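Local coordinates for chromosome partition protein Smc (Pyrococcus furiosus, PDB 3KTA), which forms the C-terminal lobe of the Smc ABC-type ATPase, which binds and hydrolyses ATP and is probably required for chromosome condensation and partitioning, at residues B[88-93]-B[116-121]; B[22-27]-B[74-79]. All coordinates share one frame; numbering follows the deposited sequence.

How the contacts relate
Both contacts are buried, but they join different elements by different means. Contact 1 pairs strand 89-93 with strand 119-123, and backbone hydrogen bonds carry it, with an aromatic cluster on one face of the sheet. Contact 2 crosses helix 4-27 over helix 67-84, nearer the centre of the chain, and has apolar packing with no hydrogen bond between its segments. Helix 67-84 leads directly into strand 89-93, and the two contacts touch: the ring of Phe79 packs on Phe92 and Phe120, while Val78 meets Tyr90 and Phe92. The sheet of contact 1 continues into another chain and lies toward the nucleotide; contact 2 joins two helices away from it.

Contact 1. Residues B[88-93]-B[116-121]; sequences PFYLFD and KESQFI
Tyr90 and Phe120 sit opposite each other on parallel strands, and their side chains run side by side on the same face of the sheet. Their planes are only 13° apart, but the rings are slid so far that they barely overlap; the closest approach is at the root, Tyr90 CB to Phe120 CD2 at 3.6 Å. CD1 of Tyr90 lies over one face of the Phe120 ring, while CE2 of Phe92 comes to its edge, 3.8 Å from Phe120 CD2. The three rings form an aromatic cluster. On the other face, Leu91 CD1 meets Ile121 CG2 at 3.8 Å, and Phe89 CB rests 3.5 Å from Gln119 OE1. CG of Phe89 stands between the backbone N and the carbonyl carbon (chi1 70°), which carries its ring away from strand 119-123.

The ladder beneath sets this register. Gln119 N bonds to Pro88 O, Tyr90 N to Gln119 O (2.8 Å), Ile121 N to Tyr90 O (2.9 Å) and Phe92 N to Ile121 O (2.9 Å). Polar ends are held farther out: Ser118 OG, at the edge of the Tyr90 ring, bonds to Ala87 O and Gln82 NE2; Tyr90 OH bonds to Ala87 N and to Tyr140 OH of the other chain, and Gln119 OE1 accepts a hydrogen bond from Ile4 N of that other chain.

Strand 89-93 is the Walker B strand of the ABC ATPase fold, ending at Asp93 just before Glu94 of the ligand pocket; the side chain of Leu91 is about 10 Å from the magnesium ion. Helix 101-114 makes the beta-alpha-beta crossover to strand 119-123 and packs Ile111 and Ser114 on Phe120, helix 67-84 touches Tyr90 through Gln82, and a strand of the other chain extends the parallel sheet.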
loop_
_atom_site.group_PDB
_atom_site.type_symbol
_atom_site.label_atom_id
_atom_site.label_comp_id
_atom_site.label_asym_id
_atom_site.label_seq_id
_atom_site.Cartn_x
_atom_site.Cartn_y
_atom_site.Cartn_z
ATOM N N PRO B 88 -8.423 4.958 4.004
ATOM C CA PRO B 88 -9.239 4.847 2.785
ATOM C C PRO B 88 -8.798 3.670 1.915
ATOM O O PRO B 88 -9.654 2.878 1.492
ATOM C CB PRO B 88 -9.019 6.196 2.088
ATOM C CG PRO B 88 -8.808 7.154 3.253
ATOM C CD PRO B 88 -7.950 6.339 4.238
ATOM N N PHE B 89 -7.495 3.527 1.692
ATOM C CA PHE B 89 -6.997 2.394 0.895
ATOM C C PHE B 89 -5.609 1.971 1.343
ATOM O O PHE B 89 -4.889 2.753 1.964
ATOM C CB PHE B 89 -6.988 2.715 -0.605
ATOM C CG PHE B 89 -5.951 3.717 -1.004
ATOM C CD1 PHE B 89 -6.231 5.070 -0.944
ATOM C CD2 PHE B 89 -4.691 3.303 -1.430
ATOM C CE1 PHE B 89 -5.273 5.991 -1.324
ATOM C CE2 PHE B 89 -3.729 4.219 -1.814
ATOM C CZ PHE B 89 -4.022 5.571 -1.738
ATOM N N TYR B 90 -5.262 0.722 1.028
ATOM C CA TYR B 90 -3.929 0.179 1.274
ATOM C C TYR B 90 -3.409 -0.303 -0.058
ATOM O O TYR B 90 -4.172 -0.854 -0.853
ATOM C CB TYR B 90 -3.987 -0.997 2.281
ATOM C CG TYR B 90 -4.393 -0.494 3.636
ATOM C CD1 TYR B 90 -5.726 -0.230 3.921
ATOM C CD2 TYR B 90 -3.440 -0.219 4.617
ATOM C CE1 TYR B 90 -6.106 0.300 5.140
ATOM C CE2 TYR B 90 -3.816 0.300 5.851
ATOM C CZ TYR B 90 -5.142 0.552 6.103
ATOM O OH TYR B 90 -5.530 1.083 7.304
ATOM N N LEU B 91 -2.124 -0.075 -0.304
ATOM C CA LEU B 91 -1.468 -0.570 -1.508
ATOM C C LEU B 91 -0.328 -1.446 -1.052
ATOM O O LEU B 91 0.557 -0.992 -0.333
ATOM C CB LEU B 91 -0.948 0.588 -2.348
ATOM C CG LEU B 91 -0.072 0.203 -3.537
ATOM C CD1 LEU B 91 -0.853 -0.565 -4.587
ATOM C CD2 LEU B 91 0.470 1.488 -4.133
ATOM N N PHE B 92 -0.395 -2.725 -1.407
ATOM C CA PHE B 92 0.595 -3.696 -0.964
ATOM C C PHE B 92 1.239 -4.303 -2.206
ATOM O O PHE B 92 0.558 -4.933 -3.007
ATOM C CB PHE B 92 -0.073 -4.853 -0.214
ATOM C CG PHE B 92 -0.654 -4.506 1.134
ATOM C CD1 PHE B 92 -0.218 -3.410 1.869
ATOM C CD2 PHE B 92 -1.616 -5.344 1.688
ATOM C CE1 PHE B 92 -0.759 -3.139 3.132
ATOM C CE2 PHE B 92 -2.168 -5.089 2.940
ATOM C CZ PHE B 92 -1.738 -3.988 3.673
ATOM N N ASP B 93 2.553 -4.163 -2.350
ATOM C CA ASP B 93 3.267 -4.716 -3.511
ATOM C C ASP B 93 4.147 -5.925 -3.136
ATOM O O ASP B 93 5.219 -5.762 -2.559
ATOM C CB ASP B 93 4.135 -3.617 -4.117
ATOM C CG ASP B 93 4.663 -3.967 -5.500
ATOM O OD1 ASP B 93 4.608 -5.155 -5.900
ATOM O OD2 ASP B 93 5.114 -3.030 -6.190
ATOM N N LYS B 116 -13.925 -5.001 4.307
ATOM C CA LYS B 116 -15.242 -4.452 4.617
ATOM C C LYS B 116 -15.174 -2.967 4.982
ATOM O O LYS B 116 -16.166 -2.251 4.834
ATOM C CB LYS B 116 -15.908 -5.238 5.750
ATOM C CG LYS B 116 -16.171 -6.697 5.412
ATOM C CD LYS B 116 -16.635 -7.471 6.649
ATOM C CE LYS B 116 -16.896 -8.933 6.322
ATOM N NZ LYS B 116 -17.324 -9.708 7.522
ATOM N N GLU B 117 -14.008 -2.512 5.450
ATOM C CA GLU B 117 -13.843 -1.150 5.978
ATOM C C GLU B 117 -12.810 -0.301 5.228
ATOM O O GLU B 117 -12.833 0.925 5.330
ATOM C CB GLU B 117 -13.470 -1.169 7.470
ATOM C CG GLU B 117 -14.426 -1.948 8.361
ATOM C CD GLU B 117 -15.829 -1.369 8.365
ATOM O OE1 GLU B 117 -15.991 -0.189 8.002
ATOM O OE2 GLU B 117 -16.770 -2.098 8.738
ATOM N N SER B 118 -11.905 -0.946 4.495
ATOM C CA SER B 118 -10.921 -0.230 3.681
ATOM C C SER B 118 -10.778 -0.907 2.324
ATOM O O SER B 118 -11.029 -2.106 2.194
ATOM C CB SER B 118 -9.538 -0.229 4.358
ATOM O OG SER B 118 -9.564 0.413 5.620
ATOM N N GLN B 119 -10.313 -0.150 1.332
ATOM C CA GLN B 119 -9.975 -0.689 0.027
ATOM C C GLN B 119 -8.551 -1.263 0.074
ATOM O O GLN B 119 -7.660 -0.672 0.689
ATOM C CB GLN B 119 -10.064 0.436 -1.007
ATOM C CG GLN B 119 -9.637 0.056 -2.418
ATOM C CD GLN B 119 -9.846 1.237 -3.357
ATOM O OE1 GLN B 119 -9.384 2.349 -3.076
ATOM N NE2 GLN B 119 -10.556 1.014 -4.454
ATOM N N PHE B 120 -8.348 -2.411 -0.565
ATOM C CA PHE B 120 -7.025 -3.019 -0.669
ATOM C C PHE B 120 -6.661 -3.266 -2.114
ATOM O O PHE B 120 -7.452 -3.865 -2.859
ATOM C CB PHE B 120 -7.002 -4.354 0.105
ATOM C CG PHE B 120 -7.001 -4.168 1.576
ATOM C CD1 PHE B 120 -8.195 -3.976 2.272
ATOM C CD2 PHE B 120 -5.801 -4.125 2.280
ATOM C CE1 PHE B 120 -8.184 -3.787 3.641
ATOM C CE2 PHE B 120 -5.789 -3.917 3.642
ATOM C CZ PHE B 120 -6.975 -3.741 4.326
ATOM N N ILE B 121 -5.469 -2.818 -2.500
ATOM C CA ILE B 121 -4.951 -3.088 -3.840
ATOM C C ILE B 121 -3.646 -3.840 -3.642
ATOM O O ILE B 121 -2.707 -3.318 -3.031
ATOM C CB ILE B 121 -4.674 -1.780 -4.614
ATOM C CG1 ILE B 121 -5.978 -1.002 -4.802
ATOM C CG2 ILE B 121 -4.019 -2.078 -5.967
ATOM C CD1 ILE B 121 -5.746 0.470 -5.131
#

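Contact 2. Residues B[22-27]-B[74-79]; sequences EIFAKL and ALAFVF
Ile23 and Ala76 meet where helix 4-27 crosses helix 67-84, with segment axes 8.8 Å apart at an angle of 137°. The packing is tight here because Ala76 is small: its CB lies 3.9 Å from Phe24 N and at the edge of the Phe24 ring, so the methyl group sits directly against the backbone of helix 4-27. Ile23 uses both branches. CG2 rests on Ala76, 3.8 Å from its CA, while CG1, anti to the carbonyl carbon (chi1 -64°), carries CD1 on to 3.5 Å from Phe79 C. An alanine in place of Ile23 would probably open a gap beside Phe79 and Ala76, and take away part of the packing on Leu110 of helix 101-114.

In the C-terminal lobe of the ABC ATPase, helix 67-84 begins within the signature motif (SGGE), and helix 4-27 comes from the side where the coiled coil would join in the whole protein. Toward Leu27 the fit is looser: its CD1 stays 4.4 Å from Leu75 CB and 4.1 Å from Ala76 N. On the parts of helix 4-27 turned off this interface, Glu22 and Lys26 are exposed and Ala25 partly so, and none of them touches segment 74-79.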
loop_
_atom_site.group_PDB
_atom_site.type_symbol
_atom_site.label_atom_id
_atom_site.label_comp_id
_atom_site.label_asym_id
_atom_site.label_seq_id
_atom_site.Cartn_x
_atom_site.Cartn_y
_atom_site.Cartn_z
ATOM N N GLU B 22 -3.816 -9.727 19.227
ATOM C CA GLU B 22 -4.804 -10.656 18.686
ATOM C C GLU B 22 -4.457 -11.047 17.248
ATOM O O GLU B 22 -4.489 -12.226 16.874
ATOM C CB GLU B 22 -6.202 -10.058 18.761
ATOM C CG GLU B 22 -6.712 -9.881 20.187
ATOM C CD GLU B 22 -8.063 -9.207 20.263
ATOM O OE1 GLU B 22 -8.605 -8.814 19.212
ATOM O OE2 GLU B 22 -8.576 -9.066 21.388
ATOM N N ILE B 23 -4.104 -10.057 16.441
ATOM C CA ILE B 23 -3.789 -10.323 15.048
ATOM C C ILE B 23 -2.512 -11.147 14.891
ATOM O O ILE B 23 -2.463 -12.061 14.080
ATOM C CB ILE B 23 -3.700 -9.013 14.229
ATOM C CG1 ILE B 23 -5.069 -8.338 14.210
ATOM C CG2 ILE B 23 -3.214 -9.311 12.810
ATOM C CD1 ILE B 23 -5.062 -6.905 13.684
ATOM N N PHE B 24 -1.484 -10.841 15.678
ATOM C CA PHE B 24 -0.255 -11.632 15.613
ATOM C C PHE B 24 -0.532 -13.102 15.908
ATOM O O PHE B 24 -0.041 -13.979 15.197
ATOM C CB PHE B 24 0.813 -11.105 16.576
ATOM C CG PHE B 24 2.143 -11.782 16.416
ATOM C CD1 PHE B 24 3.111 -11.254 15.577
ATOM C CD2 PHE B 24 2.422 -12.956 17.101
ATOM C CE1 PHE B 24 4.339 -11.883 15.429
ATOM C CE2 PHE B 24 3.633 -13.594 16.949
ATOM C CZ PHE B 24 4.596 -13.058 16.112
ATOM N N ALA B 25 -1.341 -13.356 16.932
ATOM C CA ALA B 25 -1.667 -14.735 17.317
ATOM C C ALA B 25 -2.460 -15.446 16.222
ATOM O O ALA B 25 -2.296 -16.647 16.013
ATOM C CB ALA B 25 -2.435 -14.756 18.643
ATOM N N LYS B 26 -3.309 -14.702 15.524
ATOM C CA LYS B 26 -4.076 -15.246 14.399
ATOM C C LYS B 26 -3.166 -15.617 13.232
ATOM O O LYS B 26 -3.278 -16.707 12.661
ATOM C CB LYS B 26 -5.119 -14.223 13.945
ATOM C CG LYS B 26 -6.130 -14.721 12.926
ATOM C CD LYS B 26 -7.415 -13.894 13.001
ATOM C CE LYS B 26 -7.130 -12.404 12.816
ATOM N NZ LYS B 26 -8.372 -11.576 12.826
ATOM N N LEU B 27 -2.262 -14.712 12.879
ATOM C CA LEU B 27 -1.371 -14.923 11.740
ATOM C C LEU B 27 -0.323 -16.002 12.018
ATOM O O LEU B 27 0.103 -16.710 11.109
ATOM C CB LEU B 27 -0.678 -13.614 11.347
ATOM C CG LEU B 27 -1.598 -12.521 10.792
ATOM C CD1 LEU B 27 -0.774 -11.268 10.464
ATOM C CD2 LEU B 27 -2.352 -13.020 9.557
ATOM N N ALA B 74 5.344 -7.179 10.962
ATOM C CA ALA B 74 5.010 -5.905 10.324
ATOM C C ALA B 74 3.547 -5.882 9.894
ATOM O O ALA B 74 2.864 -4.875 10.070
ATOM C CB ALA B 74 5.906 -5.663 9.123
ATOM N N LEU B 75 3.078 -6.989 9.328
ATOM C CA LEU B 75 1.686 -7.055 8.882
ATOM C C LEU B 75 0.710 -6.968 10.053
ATOM O O LEU B 75 -0.325 -6.292 9.976
ATOM C CB LEU B 75 1.441 -8.306 8.043
ATOM C CG LEU B 75 2.010 -8.195 6.631
ATOM C CD1 LEU B 75 2.085 -9.549 5.956
ATOM C CD2 LEU B 75 1.179 -7.216 5.798
ATOM N N ALA B 76 1.040 -7.635 11.147
ATOM C CA ALA B 76 0.186 -7.572 12.328
ATOM C C ALA B 76 0.082 -6.137 12.821
ATOM O O ALA B 76 -0.966 -5.703 13.267
ATOM C CB ALA B 76 0.723 -8.484 13.430
ATOM N N PHE B 77 1.176 -5.386 12.714
ATOM C CA PHE B 77 1.164 -3.995 13.126
ATOM C C PHE B 77 0.291 -3.121 12.217
ATOM O O PHE B 77 -0.526 -2.326 12.691
ATOM C CB PHE B 77 2.610 -3.474 13.173
ATOM C CG PHE B 77 2.739 -2.084 13.699
ATOM C CD1 PHE B 77 2.414 -1.784 15.010
ATOM C CD2 PHE B 77 3.211 -1.070 12.878
ATOM C CE1 PHE B 77 2.534 -0.501 15.495
ATOM C CE2 PHE B 77 3.339 0.224 13.364
ATOM C CZ PHE B 77 3.006 0.504 14.677
ATOM N N VAL B 78 0.453 -3.275 10.912
ATOM C CA VAL B 78 -0.328 -2.502 9.946
ATOM C C VAL B 78 -1.818 -2.761 10.161
ATOM O O VAL B 78 -2.640 -1.829 10.216
ATOM C CB VAL B 78 0.042 -2.884 8.504
ATOM C CG1 VAL B 78 -0.972 -2.267 7.497
ATOM C CG2 VAL B 78 1.460 -2.442 8.185
ATOM N N PHE B 79 -2.158 -4.037 10.283
ATOM C CA PHE B 79 -3.558 -4.412 10.477
ATOM C C PHE B 79 -4.136 -4.034 11.840
ATOM O O PHE B 79 -5.348 -3.824 11.952
ATOM C CB PHE B 79 -3.776 -5.881 10.101
ATOM C CG PHE B 79 -3.860 -6.090 8.613
ATOM C CD1 PHE B 79 -5.077 -5.940 7.960
ATOM C CD2 PHE B 79 -2.738 -6.342 7.865
ATOM C CE1 PHE B 79 -5.181 -6.096 6.592
ATOM C CE2 PHE B 79 -2.827 -6.491 6.483
ATOM C CZ PHE B 79 -4.061 -6.368 5.850
#